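Local coordinates for sugar kinase (Agrobacterium tumefaciens, PDB 2RBC), which probably phosphorylates the hydroxyl of a sugar or sugar-like substrate at the expense of ATP, as other members of the ribokinase (pfkB) family do, at residues A72-H77 with I314-R319; G67-A72 with A83-A88; K30-V35 with A285-M290; I186-V191 with A274-H279. All blocks are in the same frame, centred on the assembly; numbering follows the deposited sequence.

Contact 1: A72-H77 with I314-R319; sequences AAYAVH and IGAPTR
The Tyr74 ring meets Ala316 obliquely: CE2 of Tyr74 lies 3.6 Å from CB of Ala316, with CD2 of the same ring only slightly farther off. CD1 of Ile314 makes a looser touch, 4.2 Å from the hydroxyl OH of Tyr74. The polar part of the contact runs through one water. Tyr74 OH donates to it at 2.5 Å, and the water donates hydrogen bonds to two carbonyl oxygens of the loop, 2.7 Å to Ile314 O and 2.9 Å to Ala316 O. A buried hydroxyl thus holds two loop carbonyls without touching either.

With CG anti to the backbone N (chi1 -177°), the Tyr74 ring reaches out from its helix to the loop. Arg313 adds a cation-pi contact to the ring, and Arg78 NE also hydrogen-bonds to Ala316 O. Farther along, Thr318 N-caps the following helix by accepting from Glu321 N. A bound sulfate lies about 6 Å from the tyrosine side chain. The arrangement is helix-to-loop packing in the large alpha/beta domain of a ribokinase-like fold, joining helix 68-78 to the loop that leads into helix 319-330.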
loop_
_atom_site.group_PDB
_atom_site.type_symbol
_atom_site.label_atom_id
_atom_site.label_comp_id
_atom_site.label_asym_id
_atom_site.label_seq_id
_atom_site.Cartn_x
_atom_site.Cartn_y
_atom_site.Cartn_z
ATOM N N ALA A 72 -15.954 -13.486 2.506
ATOM C CA ALA A 72 -17.008 -14.470 2.717
ATOM C C ALA A 72 -18.168 -13.789 3.442
ATOM O O ALA A 72 -19.325 -13.952 3.054
ATOM C CB ALA A 72 -16.485 -15.701 3.556
ATOM N N ALA A 73 -17.859 -13.026 4.489
ATOM C CA ALA A 73 -18.874 -12.260 5.189
ATOM C C ALA A 73 -19.624 -11.282 4.265
ATOM O O ALA A 73 -20.826 -11.167 4.335
ATOM C CB ALA A 73 -18.287 -11.530 6.442
ATOM N N TYR A 74 -18.873 -10.525 3.455
ATOM C CA TYR A 74 -19.464 -9.651 2.481
ATOM C C TYR A 74 -20.397 -10.406 1.530
ATOM O O TYR A 74 -21.496 -9.958 1.251
ATOM C CB TYR A 74 -18.374 -8.915 1.726
ATOM C CG TYR A 74 -18.894 -7.917 0.729
ATOM C CD1 TYR A 74 -19.670 -6.845 1.135
ATOM C CD2 TYR A 74 -18.616 -8.050 -0.611
ATOM C CE1 TYR A 74 -20.170 -5.936 0.233
ATOM C CE2 TYR A 74 -19.080 -7.114 -1.533
ATOM C CZ TYR A 74 -19.873 -6.071 -1.105
ATOM O OH TYR A 74 -20.335 -5.137 -2.018
ATOM N N ALA A 75 -19.979 -11.564 1.064
ATOM C CA ALA A 75 -20.820 -12.408 0.206
ATOM C C ALA A 75 -22.106 -12.851 0.901
ATOM O O ALA A 75 -23.175 -12.849 0.293
ATOM C CB ALA A 75 -20.025 -13.617 -0.296
ATOM N N VAL A 76 -22.022 -13.224 2.176
ATOM C CA VAL A 76 -23.227 -13.561 2.931
ATOM C C VAL A 76 -24.233 -12.411 2.884
ATOM O O VAL A 76 -25.413 -12.633 2.614
ATOM C CB VAL A 76 -22.916 -13.967 4.408
ATOM C CG1 VAL A 76 -24.247 -14.046 5.231
ATOM C CG2 VAL A 76 -22.170 -15.311 4.436
ATOM N N HIS A 77 -23.764 -11.198 3.178
ATOM C CA HIS A 77 -24.582 -10.004 3.116
ATOM C C HIS A 77 -25.189 -9.777 1.722
ATOM O O HIS A 77 -26.404 -9.601 1.574
ATOM C CB HIS A 77 -23.741 -8.787 3.502
ATOM C CG HIS A 77 -24.363 -7.492 3.125
ATOM N ND1 HIS A 77 -25.490 -6.999 3.749
ATOM C CD2 HIS A 77 -24.010 -6.578 2.197
ATOM C CE1 HIS A 77 -25.799 -5.834 3.208
ATOM N NE2 HIS A 77 -24.920 -5.566 2.256
ATOM N N ILE A 314 -15.208 -6.778 -4.539
ATOM C CA ILE A 314 -16.149 -5.699 -4.879
ATOM C C ILE A 314 -17.166 -6.138 -5.911
ATOM O O ILE A 314 -18.266 -5.637 -5.927
ATOM C CB ILE A 314 -15.426 -4.382 -5.314
ATOM C CG1 ILE A 314 -16.300 -3.166 -4.979
ATOM C CG2 ILE A 314 -15.030 -4.401 -6.788
ATOM C CD1 ILE A 314 -16.874 -3.220 -3.550
ATOM N N GLY A 315 -16.812 -7.117 -6.726
ATOM C CA GLY A 315 -17.767 -7.704 -7.668
ATOM C C GLY A 315 -18.776 -8.699 -7.124
ATOM O O GLY A 315 -19.502 -9.308 -7.920
ATOM N N ALA A 316 -18.796 -8.934 -5.809
ATOM C CA ALA A 316 -19.704 -9.937 -5.235
ATOM C C ALA A 316 -21.129 -9.566 -5.668
ATOM O O ALA A 316 -21.561 -8.453 -5.440
ATOM C CB ALA A 316 -19.584 -9.988 -3.720
ATOM N N PRO A 317 -21.834 -10.479 -6.353
ATOM C CA PRO A 317 -23.205 -10.141 -6.796
ATOM C C PRO A 317 -24.273 -10.198 -5.719
ATOM O O PRO A 317 -24.089 -10.809 -4.667
ATOM C CB PRO A 317 -23.494 -11.216 -7.843
ATOM C CG PRO A 317 -22.766 -12.375 -7.372
ATOM C CD PRO A 317 -21.455 -11.826 -6.806
ATOM N N THR A 318 -25.395 -9.567 -6.024
ATOM C CA THR A 318 -26.603 -9.702 -5.261
ATOM C C THR A 318 -27.180 -11.094 -5.430
ATOM O O THR A 318 -26.800 -11.830 -6.356
ATOM C CB THR A 318 -27.643 -8.626 -5.632
ATOM O OG1 THR A 318 -28.287 -8.947 -6.878
ATOM C CG2 THR A 318 -26.982 -7.241 -5.673
ATOM N N ARG A 319 -28.094 -11.452 -4.518
ATOM C CA ARG A 319 -28.753 -12.729 -4.575
ATOM C C ARG A 319 -29.566 -12.834 -5.883
ATOM O O ARG A 319 -29.529 -13.853 -6.582
ATOM C CB ARG A 319 -29.671 -12.886 -3.362
ATOM C CG ARG A 319 -30.372 -14.201 -3.223
ATOM C CD ARG A 319 -29.380 -15.379 -3.247
ATOM N NE ARG A 319 -30.018 -16.675 -2.997
ATOM C CZ ARG A 319 -30.118 -17.230 -1.789
ATOM N NH1 ARG A 319 -29.651 -16.598 -0.715
ATOM N NH2 ARG A 319 -30.680 -18.418 -1.653
HETATM O O HOH W 1 -20.456 -5.925 -4.436
#

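Contact 2: G67-A72 with A83-A88; sequences GMASSA and ASLWGA
Ser70 and Leu85 stand closest across this helix-strand pair, their CA atoms 6.8 Å apart, with helix 68-78 running roughly antiparallel to strand 82-90. Gly67 occupies the N-cap position, and its O accepts from Ser71 N at 2.9 Å. Its backbone angles (phi 115°) would press a CB against the preceding carbonyl, a restriction that glycine escapes.

Leu85 carries nearly all of the strand's side of the contact. Its CG is anti to the backbone N (chi1 180°), which projects the isopropyl group at the helix, where the two methyls part to meet successive residues. CD1 of Leu85 packs on CB of Ala69 at 3.6 Å, a plain apolar touch. CD2 of Leu85 comes within 3.2 Å of OG of Ser70, so a methyl lies snugly against a hydroxyl. That buried hydroxyl is satisfied by a hydrogen bond to the carbonyl O of Ala37.

Leu85 also touches Cys34 and Ile107, on strands flanking its own. Trp86, the next residue, turns to the other face of the sheet and meets Arg148 there in a cation-pi contact. Together with the parallel strand 31-35, helix 68-78 and strand 82-90 form a beta-alpha-beta crossover of the Rossmann-like domain, interrupted in this family by the lid strands inserted between the first strand and the helix.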
loop_
_atom_site.group_PDB
_atom_site.type_symbol
_atom_site.label_atom_id
_atom_site.label_comp_id
_atom_site.label_asym_id
_atom_site.label_seq_id
_atom_site.Cartn_x
_atom_site.Cartn_y
_atom_site.Cartn_z
ATOM N N GLY A 67 -9.873 -10.101 2.585
ATOM C CA GLY A 67 -9.324 -11.251 3.316
ATOM C C GLY A 67 -10.349 -12.366 3.254
ATOM O O GLY A 67 -11.499 -12.118 2.973
HETATM N N MSE A 68 -9.930 -13.612 3.449
HETATM C CA MSE A 68 -10.823 -14.734 3.235
HETATM C C MSE A 68 -12.122 -14.621 4.019
HETATM O O MSE A 68 -13.180 -14.604 3.425
HETATM C CB MSE A 68 -10.118 -16.036 3.557
HETATM C CG MSE A 68 -8.941 -16.286 2.627
HETATM SE SE MSE A 68 -7.901 -17.833 3.223
HETATM C CE MSE A 68 -7.087 -17.122 4.866
ATOM N N ALA A 69 -12.052 -14.541 5.345
ATOM C CA ALA A 69 -13.300 -14.448 6.133
ATOM C C ALA A 69 -14.117 -13.191 5.842
ATOM O O ALA A 69 -15.360 -13.204 5.877
ATOM C CB ALA A 69 -13.041 -14.542 7.634
ATOM N N SER A 70 -13.429 -12.087 5.610
ATOM C CA SER A 70 -14.098 -10.787 5.466
ATOM C C SER A 70 -14.915 -10.764 4.162
ATOM O O SER A 70 -16.024 -10.251 4.116
ATOM C CB SER A 70 -13.059 -9.662 5.446
ATOM O OG SER A 70 -12.495 -9.529 6.725
ATOM N N SER A 71 -14.318 -11.300 3.110
ATOM C CA SER A 71 -14.953 -11.363 1.814
ATOM C C SER A 71 -16.130 -12.370 1.812
ATOM O O SER A 71 -17.138 -12.160 1.151
ATOM C CB SER A 71 -13.897 -11.782 0.775
ATOM O OG SER A 71 -12.942 -10.739 0.547
ATOM N N ALA A 72 -15.954 -13.486 2.506
ATOM C CA ALA A 72 -17.008 -14.470 2.717
ATOM C C ALA A 72 -18.168 -13.789 3.442
ATOM O O ALA A 72 -19.325 -13.952 3.054
ATOM C CB ALA A 72 -16.485 -15.701 3.556
ATOM N N ALA A 83 -24.427 -11.085 8.234
ATOM C CA ALA A 83 -23.064 -11.537 8.429
ATOM C C ALA A 83 -22.429 -10.856 9.609
ATOM O O ALA A 83 -22.499 -9.629 9.732
ATOM C CB ALA A 83 -22.221 -11.224 7.163
ATOM N N SER A 84 -21.768 -11.653 10.436
ATOM C CA SER A 84 -20.890 -11.155 11.505
ATOM C C SER A 84 -19.488 -11.684 11.265
ATOM O O SER A 84 -19.323 -12.753 10.701
ATOM C CB SER A 84 -21.365 -11.631 12.857
ATOM O OG SER A 84 -22.575 -11.013 13.197
ATOM N N LEU A 85 -18.488 -10.920 11.684
ATOM C CA LEU A 85 -17.125 -11.288 11.512
ATOM C C LEU A 85 -16.346 -11.169 12.828
ATOM O O LEU A 85 -16.432 -10.168 13.512
ATOM C CB LEU A 85 -16.518 -10.409 10.431
ATOM C CG LEU A 85 -15.051 -10.599 10.057
ATOM C CD1 LEU A 85 -14.766 -11.897 9.373
ATOM C CD2 LEU A 85 -14.552 -9.399 9.225
ATOM N N TRP A 86 -15.607 -12.227 13.161
ATOM C CA TRP A 86 -14.658 -12.214 14.271
ATOM C C TRP A 86 -13.331 -12.307 13.585
ATOM O O TRP A 86 -13.131 -13.128 12.724
ATOM C CB TRP A 86 -14.828 -13.406 15.212
ATOM C CG TRP A 86 -16.096 -13.392 15.995
ATOM C CD1 TRP A 86 -17.055 -12.401 16.022
ATOM C CD2 TRP A 86 -16.544 -14.402 16.900
ATOM N NE1 TRP A 86 -18.082 -12.755 16.881
ATOM C CE2 TRP A 86 -17.792 -13.978 17.426
ATOM C CE3 TRP A 86 -16.015 -15.630 17.318
ATOM C CZ2 TRP A 86 -18.504 -14.731 18.360
ATOM C CZ3 TRP A 86 -16.756 -16.391 18.244
ATOM C CH2 TRP A 86 -17.976 -15.936 18.741
ATOM N N GLY A 87 -12.441 -11.417 13.951
ATOM C CA GLY A 87 -11.179 -11.241 13.252
ATOM C C GLY A 87 -10.469 -10.251 14.129
ATOM O O GLY A 87 -11.059 -9.763 15.099
ATOM N N ALA A 88 -9.214 -9.969 13.822
ATOM C CA ALA A 88 -8.394 -9.081 14.632
ATOM C C ALA A 88 -7.802 -7.981 13.774
ATOM O O ALA A 88 -7.387 -8.220 12.639
ATOM C CB ALA A 88 -7.244 -9.865 15.368
#

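Contact 3: K30-V35 with A285-M290; sequences KHVLCV and AMAEGM
Lys30 lies along the carbonyl of Ala287 because its chain bends at chi2 (-68°), after chi1 -61° has set CG beside the backbone N, and the rest folds over the end of the helix. The aliphatic part does the touching: CB of Lys30 meets CB of Ala287 at 3.7 Å, and CD of Lys30 passes 3.7 Å from Ala287 O. CG of Lys30 also comes within 4.0 Å of CG of Glu288. Val32, two residues on and pointing the same way, adds its CG2 to CB of Ala287 at 4.2 Å, so the alanine methyl sits against both residues.

Strand 31-35 is an inner strand of the Rossmann-like sheet, parallel to 82-90 on one flank and to 160-163 on the other, and the C-terminal end of helix 274-287 is laid against its beginning. There the chain turns away from the helix in a Schellman motif, for which Gly289 supplies the positive phi (79°).

Two waters cross the more open margin. One accepts from Lys30 N at 2.9 Å and donates to Glu288 OE2; the other donates to Ala287 O at 2.7 Å and is held only weakly by Lys30 NZ. Glu288 stretches out beyond CG, and its OE1 forms a salt bridge with Arg319, at the start of helix 319-330.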
loop_
_atom_site.group_PDB
_atom_site.type_symbol
_atom_site.label_atom_id
_atom_site.label_comp_id
_atom_site.label_asym_id
_atom_site.label_seq_id
_atom_site.Cartn_x
_atom_site.Cartn_y
_atom_site.Cartn_z
ATOM N N LYS A 30 -30.746 -15.583 7.037
ATOM C CA LYS A 30 -29.991 -16.336 8.003
ATOM C C LYS A 30 -28.728 -15.587 8.402
ATOM O O LYS A 30 -28.162 -14.837 7.625
ATOM C CB LYS A 30 -29.644 -17.722 7.444
ATOM C CG LYS A 30 -30.899 -18.561 7.123
ATOM C CD LYS A 30 -31.656 -18.957 8.375
ATOM C CE LYS A 30 -32.989 -19.600 8.060
ATOM N NZ LYS A 30 -33.432 -20.397 9.204
ATOM N N HIS A 31 -28.290 -15.839 9.624
ATOM C CA HIS A 31 -27.156 -15.191 10.195
ATOM C C HIS A 31 -25.963 -16.144 10.242
ATOM O O HIS A 31 -26.024 -17.194 10.868
ATOM C CB HIS A 31 -27.503 -14.716 11.594
ATOM C CG HIS A 31 -26.568 -13.678 12.113
ATOM N ND1 HIS A 31 -26.786 -13.011 13.297
ATOM C CD2 HIS A 31 -25.425 -13.160 11.592
ATOM C CE1 HIS A 31 -25.795 -12.148 13.494
ATOM N NE2 HIS A 31 -24.951 -12.233 12.480
ATOM N N VAL A 32 -24.890 -15.771 9.542
ATOM C CA VAL A 32 -23.662 -16.565 9.439
ATOM C C VAL A 32 -22.517 -15.796 10.137
ATOM O O VAL A 32 -22.302 -14.628 9.836
ATOM C CB VAL A 32 -23.282 -16.813 7.973
ATOM C CG1 VAL A 32 -22.028 -17.642 7.895
ATOM C CG2 VAL A 32 -24.428 -17.487 7.186
ATOM N N LEU A 33 -21.840 -16.452 11.074
ATOM C CA LEU A 33 -20.574 -16.024 11.646
ATOM C C LEU A 33 -19.418 -16.446 10.777
ATOM O O LEU A 33 -19.208 -17.630 10.544
ATOM C CB LEU A 33 -20.335 -16.636 13.019
ATOM C CG LEU A 33 -19.032 -16.257 13.760
ATOM C CD1 LEU A 33 -18.880 -14.695 14.012
ATOM C CD2 LEU A 33 -18.917 -17.027 15.067
ATOM N N CYS A 34 -18.643 -15.470 10.342
ATOM C CA CYS A 34 -17.384 -15.732 9.616
ATOM C C CYS A 34 -16.238 -15.406 10.542
ATOM O O CYS A 34 -16.285 -14.437 11.272
ATOM C CB CYS A 34 -17.318 -14.893 8.353
ATOM S SG CYS A 34 -18.706 -15.244 7.266
ATOM N N VAL A 35 -15.202 -16.238 10.532
ATOM C CA VAL A 35 -14.045 -16.052 11.398
ATOM C C VAL A 35 -12.751 -16.121 10.597
ATOM O O VAL A 35 -12.540 -17.078 9.838
ATOM C CB VAL A 35 -13.969 -17.147 12.457
ATOM C CG1 VAL A 35 -12.765 -16.931 13.380
ATOM C CG2 VAL A 35 -15.314 -17.236 13.243
ATOM N N ALA A 285 -26.104 -20.831 2.070
ATOM C CA ALA A 285 -26.986 -21.903 1.533
ATOM C C ALA A 285 -27.225 -23.022 2.580
ATOM O O ALA A 285 -28.335 -23.538 2.729
ATOM C CB ALA A 285 -26.413 -22.474 0.232
HETATM N N MSE A 286 -26.161 -23.401 3.304
HETATM C CA MSE A 286 -26.285 -24.351 4.411
HETATM C C MSE A 286 -27.173 -23.840 5.559
HETATM O O MSE A 286 -28.018 -24.581 6.056
HETATM C CB MSE A 286 -24.915 -24.755 4.970
HETATM C CG MSE A 286 -24.020 -25.493 4.018
HETATM SE SE MSE A 286 -24.758 -27.127 3.247
HETATM C CE MSE A 286 -25.539 -26.367 1.574
ATOM N N ALA A 287 -27.009 -22.587 5.948
ATOM C CA ALA A 287 -27.839 -21.979 6.987
ATOM C C ALA A 287 -29.316 -21.994 6.529
ATOM O O ALA A 287 -30.250 -22.250 7.324
ATOM C CB ALA A 287 -27.336 -20.557 7.304
ATOM N N GLU A 288 -29.523 -21.819 5.226
ATOM C CA GLU A 288 -30.849 -21.909 4.626
ATOM C C GLU A 288 -31.412 -23.342 4.428
ATOM O O GLU A 288 -32.553 -23.469 4.037
ATOM C CB GLU A 288 -30.871 -21.197 3.261
ATOM C CG GLU A 288 -30.555 -19.744 3.296
ATOM C CD GLU A 288 -30.559 -19.064 1.926
ATOM O OE1 GLU A 288 -30.745 -19.754 0.882
ATOM O OE2 GLU A 288 -30.403 -17.818 1.918
ATOM N N GLY A 289 -30.600 -24.384 4.621
ATOM C CA GLY A 289 -31.033 -25.750 4.482
ATOM C C GLY A 289 -31.115 -26.207 3.038
ATOM O O GLY A 289 -31.909 -27.082 2.689
HETATM N N MSE A 290 -30.294 -25.631 2.180
HETATM C CA MSE A 290 -30.372 -25.932 0.760
HETATM C C MSE A 290 -29.728 -27.285 0.454
HETATM O O MSE A 290 -28.757 -27.653 1.091
HETATM C CB MSE A 290 -29.630 -24.840 -0.019
HETATM C CG MSE A 290 -29.977 -24.816 -1.457
HETATM SE SE MSE A 290 -29.178 -23.270 -2.340
HETATM C CE MSE A 290 -30.021 -21.964 -1.237
HETATM O O HOH W 2 -31.251 -16.164 4.249
HETATM O O HOH W 3 -30.761 -22.409 9.930
#

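Contact 4: I186-V191 with A274-H279; sequences ILDGDV and AGDIFH
Asp188 and His279 come closest where the end of strand 185-189 faces the first turns of helix 274-287, their CA atoms 6.7 Å apart and the two segments running in broadly opposite directions. The Asp188 side chain, with CG anti to the backbone N (chi1 168°), lies over the imidazole and crosses the histidine at about a right angle. CB of Asp188 makes a CH-pi contact, 4.2 Å from the centroid of the His279 ring, and the carboxylate is tilted 42° from the ring plane. OD1 of Asp188 is only 3.0 Å from CE1 of His279. The direct pair Asp188 OD1 to His279 ND1 has too poor an angle for a hydrogen bond.

Two waters bridge Asp188 OD2, each at 2.7 Å, and Asp276 OD1, though acceptors within reach of them outnumber their protons. Both lie in the plane of the imidazole at its edge, one of them 3.1 Å from His279 ND1. Met68 touches both aspartates.

Just beyond Asp188, Gly189 centres an inverse gamma turn. Asp276 follows Ala274 and Gly275 in the pfkB signature corresponding to Gly-Ala-Gly-Asp, whose aspartate is the catalytic base in characterised relatives; this hydrated cluster is therefore consistent with the edge of the active site of a ribokinase-like fold.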
loop_
_atom_site.group_PDB
_atom_site.type_symbol
_atom_site.label_atom_id
_atom_site.label_comp_id
_atom_site.label_asym_id
_atom_site.label_seq_id
_atom_site.Cartn_x
_atom_site.Cartn_y
_atom_site.Cartn_z
ATOM N N ILE A 186 -18.495 -24.806 8.984
ATOM C CA ILE A 186 -17.885 -24.896 7.651
ATOM C C ILE A 186 -16.444 -24.410 7.695
ATOM O O ILE A 186 -16.143 -23.339 8.229
ATOM C CB ILE A 186 -18.744 -24.137 6.601
ATOM C CG1 ILE A 186 -20.198 -24.691 6.623
ATOM C CG2 ILE A 186 -18.165 -24.301 5.208
ATOM C CD1 ILE A 186 -21.228 -23.743 6.261
ATOM N N LEU A 187 -15.546 -25.221 7.138
ATOM C CA LEU A 187 -14.152 -24.875 7.032
ATOM C C LEU A 187 -13.834 -24.513 5.602
ATOM O O LEU A 187 -14.042 -25.317 4.722
ATOM C CB LEU A 187 -13.263 -26.034 7.485
ATOM C CG LEU A 187 -11.740 -25.842 7.326
ATOM C CD1 LEU A 187 -11.167 -24.684 8.159
ATOM C CD2 LEU A 187 -10.977 -27.146 7.623
ATOM N N ASP A 188 -13.317 -23.297 5.409
ATOM C CA ASP A 188 -12.662 -22.860 4.187
ATOM C C ASP A 188 -11.253 -23.410 4.300
ATOM O O ASP A 188 -10.443 -22.913 5.066
ATOM C CB ASP A 188 -12.666 -21.328 4.125
ATOM C CG ASP A 188 -11.765 -20.766 3.030
ATOM O OD1 ASP A 188 -11.219 -21.544 2.191
ATOM O OD2 ASP A 188 -11.635 -19.518 3.003
ATOM N N GLY A 189 -10.998 -24.500 3.597
ATOM C CA GLY A 189 -9.742 -25.205 3.708
ATOM C C GLY A 189 -8.844 -24.726 2.596
ATOM O O GLY A 189 -8.700 -25.381 1.549
ATOM N N ASP A 190 -8.269 -23.559 2.809
ATOM C CA ASP A 190 -7.297 -23.003 1.880
ATOM C C ASP A 190 -5.868 -23.279 2.354
ATOM O O ASP A 190 -5.644 -23.873 3.377
ATOM C CB ASP A 190 -7.516 -21.509 1.739
ATOM C CG ASP A 190 -7.188 -20.983 0.361
ATOM O OD1 ASP A 190 -6.388 -21.595 -0.405
ATOM O OD2 ASP A 190 -7.818 -19.964 0.022
ATOM N N VAL A 191 -4.910 -22.839 1.558
ATOM C CA VAL A 191 -3.512 -23.141 1.778
ATOM C C VAL A 191 -3.062 -22.676 3.148
ATOM O O VAL A 191 -3.374 -21.571 3.604
ATOM C CB VAL A 191 -2.660 -22.532 0.647
ATOM C CG1 VAL A 191 -1.229 -22.644 0.978
ATOM C CG2 VAL A 191 -2.977 -23.263 -0.673
ATOM N N ALA A 274 -12.644 -14.928 -5.372
ATOM C CA ALA A 274 -13.661 -15.772 -6.014
ATOM C C ALA A 274 -14.069 -16.894 -5.059
ATOM O O ALA A 274 -15.243 -17.099 -4.785
ATOM C CB ALA A 274 -13.139 -16.336 -7.348
ATOM N N GLY A 275 -13.067 -17.566 -4.506
ATOM C CA GLY A 275 -13.268 -18.661 -3.522
ATOM C C GLY A 275 -13.994 -18.195 -2.285
ATOM O O GLY A 275 -14.857 -18.880 -1.765
ATOM N N ASP A 276 -13.682 -16.992 -1.833
ATOM C CA ASP A 276 -14.386 -16.391 -0.696
ATOM C C ASP A 276 -15.868 -16.126 -0.958
ATOM O O ASP A 276 -16.735 -16.354 -0.099
ATOM C CB ASP A 276 -13.725 -15.078 -0.293
ATOM C CG ASP A 276 -12.236 -15.233 -0.011
ATOM O OD1 ASP A 276 -11.869 -16.302 0.519
ATOM O OD2 ASP A 276 -11.453 -14.299 -0.304
ATOM N N ILE A 277 -16.168 -15.631 -2.142
ATOM C CA ILE A 277 -17.560 -15.437 -2.502
ATOM C C ILE A 277 -18.251 -16.799 -2.530
ATOM O O ILE A 277 -19.401 -16.921 -2.085
ATOM C CB ILE A 277 -17.701 -14.664 -3.841
ATOM C CG1 ILE A 277 -17.628 -13.140 -3.633
ATOM C CG2 ILE A 277 -19.047 -15.000 -4.538
ATOM C CD1 ILE A 277 -16.502 -12.572 -2.696
ATOM N N PHE A 278 -17.576 -17.810 -3.082
ATOM C CA PHE A 278 -18.082 -19.184 -3.081
ATOM C C PHE A 278 -18.399 -19.640 -1.664
ATOM O O PHE A 278 -19.487 -20.099 -1.408
ATOM C CB PHE A 278 -17.093 -20.179 -3.755
ATOM C CG PHE A 278 -17.633 -21.605 -3.942
ATOM C CD1 PHE A 278 -17.771 -22.473 -2.859
ATOM C CD2 PHE A 278 -17.972 -22.083 -5.223
ATOM C CE1 PHE A 278 -18.283 -23.755 -3.032
ATOM C CE2 PHE A 278 -18.478 -23.386 -5.416
ATOM C CZ PHE A 278 -18.637 -24.216 -4.327
ATOM N N HIS A 279 -17.437 -19.504 -0.755
ATOM C CA HIS A 279 -17.597 -20.019 0.616
ATOM C C HIS A 279 -18.713 -19.350 1.404
ATOM O O HIS A 279 -19.481 -20.013 2.114
ATOM C CB HIS A 279 -16.275 -19.880 1.378
ATOM C CG HIS A 279 -15.162 -20.645 0.747
ATOM N ND1 HIS A 279 -13.881 -20.152 0.661
ATOM C CD2 HIS A 279 -15.149 -21.843 0.117
ATOM C CE1 HIS A 279 -13.126 -21.016 -0.011
ATOM N NE2 HIS A 279 -13.868 -22.053 -0.342
HETATM O O HOH W 4 -10.585 -18.744 0.629
HETATM O O HOH W 5 -13.609 -17.733 2.528
#

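The four contacts pack around helices 68-78 and 274-287. Contacts 1 and 2 share Ala72 on the first helix, while contacts 3 and 4 use opposite ends of the second, their centres about 14 Å apart. The two helices meet directly: Met68 CA of contact 2 is 3.3 Å from Asp276 OD1 of contact 4, and Ala75 CB of contact 1 lies 3.8 Å from Ile277 CA of contact 4. Contacts 2 and 3 are joined within the sheet by a probable hydrogen bond from Cys34 N to Ser84 O, 2.8 Å. Contact 4 lies nearest the probable catalytic site; contact 3, at the far end of its helix, is structural packing.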